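Local coordinates for protein pilin, type IV (Thermus thermophilus, PDB 4BHR) that is a type IV pilin, probably a subunit of pili or pilus-like assemblies that serve adhesion or secretion, represented here by its soluble domain without the membrane-spanning N terminus, at residues Q8-R12 with Y72-F77. Sequence-based numbering, arbitrary orientation.
Sequences QAYVR and YGSVSF
Residues 8-12 form an alpha-helical turn of helix 6-20, closed by R12 N to Q8 O (3.0 Å). Residues 74-77 are extended beta strand, entered through Y72 and G73; G73 and S74 both face Q87 on the neighbouring strand 83-87, a classic beta bulge. Helix and strand axes approach to 8.4 Å and run roughly parallel, with a signed crossing angle of -30°. In register, Q8 CA lies 6.7 Å from V75 CA and V11 CA 6.8 Å from F77 CA. Strand alternation turns V75 and F77 toward the helix and S76 away, where its hydroxyl bonds to T64. V11 (chi1 t) sits over the strand, with CG1 3.6 Å from F77 CB and CG2 4.1 Å from V75 CG1. One turn earlier, Q8 (m, t) lays its CG 4.1 Å from both V75 CG2 and Y72 OH. R12 (t, p, t) bends across F77 (chi1 t): its CD stands 3.9 Å from the ring centroid, 29° off the normal, a CH-pi contact, and its NE is 3.4 Å from F77 CE2. No hydrogen bond joins the segments; the contact consists of van der Waals packing and the R12-F77 CH-pi contact. F84 and F86 of strand 83-87 extend this apolar layer. The arrangement is characteristic of the type IV pilin globular domain, in which an N-terminal helix packs on one face of an antiparallel sheet.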
ATOM      1  N   GLN A   8      -0.418   7.263  -7.858  1.00 19.38           N
ATOM      2  CA  GLN A   8       0.886   6.718  -7.476  1.00 20.17           C
ATOM      3  C   GLN A   8       1.411   7.322  -6.200  1.00 20.21           C
ATOM      4  O   GLN A   8       1.926   6.604  -5.341  1.00 21.23           O
ATOM      5  CB  GLN A   8       1.905   6.955  -8.548  1.00 20.35           C
ATOM      6  CG  GLN A   8       1.578   6.337  -9.871  1.00 25.58           C
ATOM      7  CD  GLN A   8       2.514   6.853 -10.942  1.00 24.91           C
ATOM      8  OE1 GLN A   8       2.052   7.362 -11.986  1.00 25.32           O
ATOM      9  NE2 GLN A   8       3.829   6.748 -10.696  1.00 19.06           N
ATOM     10  N   ALA A   9       1.266   8.643  -6.051  1.00 20.17           N
ATOM     11  CA  ALA A   9       1.665   9.317  -4.849  1.00 18.24           C
ATOM     12  C   ALA A   9       0.935   8.776  -3.630  1.00 18.79           C
ATOM     13  O   ALA A   9       1.579   8.473  -2.587  1.00 18.83           O
ATOM     14  CB  ALA A   9       1.415  10.825  -4.986  1.00 19.32           C
ATOM     15  N   TYR A  10      -0.386   8.606  -3.772  1.00 18.90           N
ATOM     16  CA  TYR A  10      -1.175   8.058  -2.686  1.00 18.54           C
ATOM     17  C   TYR A  10      -0.676   6.658  -2.289  1.00 18.80           C
ATOM     18  O   TYR A  10      -0.546   6.377  -1.114  1.00 17.86           O
ATOM     19  CB  TYR A  10      -2.641   7.975  -3.077  1.00 19.55           C
ATOM     20  CG  TYR A  10      -3.534   7.414  -1.973  1.00 18.34           C
ATOM     21  CD1 TYR A  10      -3.807   8.153  -0.828  1.00 17.65           C
ATOM     22  CD2 TYR A  10      -4.088   6.146  -2.081  1.00 17.49           C
ATOM     23  CE1 TYR A  10      -4.632   7.658   0.160  1.00 18.48           C
ATOM     24  CE2 TYR A  10      -4.911   5.634  -1.076  1.00 18.08           C
ATOM     25  CZ  TYR A  10      -5.198   6.402   0.030  1.00 18.29           C
ATOM     26  OH  TYR A  10      -6.013   5.907   1.017  1.00 18.05           O
ATOM     27  N   VAL A  11      -0.418   5.802  -3.275  1.00 18.55           N
ATOM     28  CA  VAL A  11       0.076   4.448  -3.003  1.00 16.64           C
ATOM     29  C   VAL A  11       1.393   4.460  -2.231  1.00 17.41           C
ATOM     30  O   VAL A  11       1.564   3.713  -1.235  1.00 15.99           O
ATOM     31  CB  VAL A  11       0.145   3.604  -4.295  1.00 17.99           C
ATOM     32  CG1 VAL A  11       1.086   2.443  -4.162  1.00 17.95           C
ATOM     33  CG2 VAL A  11      -1.276   3.204  -4.725  1.00 16.56           C
ATOM     34  N   ARG A  12       2.312   5.355  -2.625  1.00 16.15           N
ATOM     35  CA  ARG A  12       3.605   5.405  -1.999  1.00 18.19           C
ATOM     36  C   ARG A  12       3.462   5.962  -0.588  1.00 16.69           C
ATOM     37  O   ARG A  12       4.143   5.507   0.330  1.00 17.12           O
ATOM     38  CB  ARG A  12       4.583   6.236  -2.833  1.00 19.83           C
ATOM     39  CG  ARG A  12       6.031   6.185  -2.312  1.00 23.31           C
ATOM     40  CD  ARG A  12       6.587   4.785  -2.362  1.00 22.39           C
ATOM     41  NE  ARG A  12       7.930   4.613  -1.773  1.00 23.97           N
ATOM     42  CZ  ARG A  12       8.140   4.421  -0.482  1.00 24.77           C
ATOM     43  NH1 ARG A  12       7.121   4.453   0.383  1.00 24.89           N
ATOM     44  NH2 ARG A  12       9.370   4.239  -0.046  1.00 26.06           N
ATOM     45  N   TYR A  72      -4.700   2.963 -17.706  1.00 34.39           N
ATOM     46  CA  TYR A  72      -4.344   1.615 -17.199  1.00 33.11           C
ATOM     47  C   TYR A  72      -5.121   1.282 -15.910  1.00 28.80           C
ATOM     48  O   TYR A  72      -5.799   2.158 -15.346  1.00 31.76           O
ATOM     49  CB  TYR A  72      -2.814   1.465 -16.988  1.00 31.96           C
ATOM     50  CG  TYR A  72      -2.264   2.262 -15.809  1.00 31.08           C
ATOM     51  CD1 TYR A  72      -2.102   3.650 -15.875  1.00 32.93           C
ATOM     52  CD2 TYR A  72      -1.905   1.624 -14.624  1.00 33.59           C
ATOM     53  CE1 TYR A  72      -1.633   4.378 -14.796  1.00 30.73           C
ATOM     54  CE2 TYR A  72      -1.431   2.341 -13.541  1.00 31.95           C
ATOM     55  CZ  TYR A  72      -1.275   3.716 -13.632  1.00 32.65           C
ATOM     56  OH  TYR A  72      -0.820   4.436 -12.562  1.00 29.57           O
ATOM     57  N   GLY A  73      -4.985   0.029 -15.450  1.00 29.88           N
ATOM     58  CA  GLY A  73      -5.919  -0.580 -14.510  1.00 28.62           C
ATOM     59  C   GLY A  73      -5.631  -0.398 -13.033  1.00 24.51           C
ATOM     60  O   GLY A  73      -6.555  -0.133 -12.241  1.00 24.04           O
ATOM     61  N   SER A  74      -4.373  -0.560 -12.647  1.00 21.33           N
ATOM     62  CA  SER A  74      -4.002  -0.504 -11.224  1.00 22.35           C
ATOM     63  C   SER A  74      -2.507  -0.228 -11.070  1.00 19.79           C
ATOM     64  O   SER A  74      -1.692  -0.446 -11.975  1.00 20.47           O
ATOM     65  CB  SER A  74      -4.367  -1.831 -10.511  1.00 26.32           C
ATOM     66  OG  SER A  74      -3.708  -2.937 -11.117  1.00 25.39           O
ATOM     67  N   VAL A  75      -2.146   0.260  -9.886  1.00 19.37           N
ATOM     68  CA  VAL A  75      -0.785   0.538  -9.572  1.00 17.74           C
ATOM     69  C   VAL A  75      -0.539  -0.079  -8.188  1.00 16.26           C
ATOM     70  O   VAL A  75      -1.445  -0.083  -7.355  1.00 17.59           O
ATOM     71  CB  VAL A  75      -0.493   2.035  -9.574  1.00 20.01           C
ATOM     72  CG1 VAL A  75      -1.568   2.815  -8.795  1.00 21.33           C
ATOM     73  CG2 VAL A  75       0.934   2.312  -9.100  1.00 20.33           C
ATOM     74  N   SER A  76       0.636  -0.633  -8.040  1.00 16.56           N
ATOM     75  CA  SER A  76       1.064  -1.427  -6.862  1.00 18.26           C
ATOM     76  C   SER A  76       2.368  -0.992  -6.364  1.00 17.19           C
ATOM     77  O   SER A  76       3.159  -0.481  -7.132  1.00 17.67           O
ATOM     78  CB  SER A  76       1.334  -2.857  -7.317  1.00 19.70           C
ATOM     79  OG  SER A  76       0.348  -3.552  -6.725  1.00 27.86           O
ATOM     80  N   PHE A  77       2.615  -1.146  -5.059  1.00 16.21           N
ATOM     81  CA  PHE A  77       3.943  -0.899  -4.543  1.00 15.83           C
ATOM     82  C   PHE A  77       4.277  -2.043  -3.601  1.00 17.07           C
ATOM     83  O   PHE A  77       3.481  -2.371  -2.745  1.00 16.49           O
ATOM     84  CB  PHE A  77       4.044   0.457  -3.812  1.00 16.96           C
ATOM     85  CG  PHE A  77       5.380   0.671  -3.196  1.00 18.80           C
ATOM     86  CD1 PHE A  77       5.643   0.183  -1.905  1.00 20.14           C
ATOM     87  CD2 PHE A  77       6.371   1.383  -3.873  1.00 20.48           C
ATOM     88  CE1 PHE A  77       6.885   0.415  -1.314  1.00 20.90           C
ATOM     89  CE2 PHE A  77       7.585   1.628  -3.291  1.00 21.52           C
ATOM     90  CZ  PHE A  77       7.845   1.117  -2.005  1.00 21.49           C
TER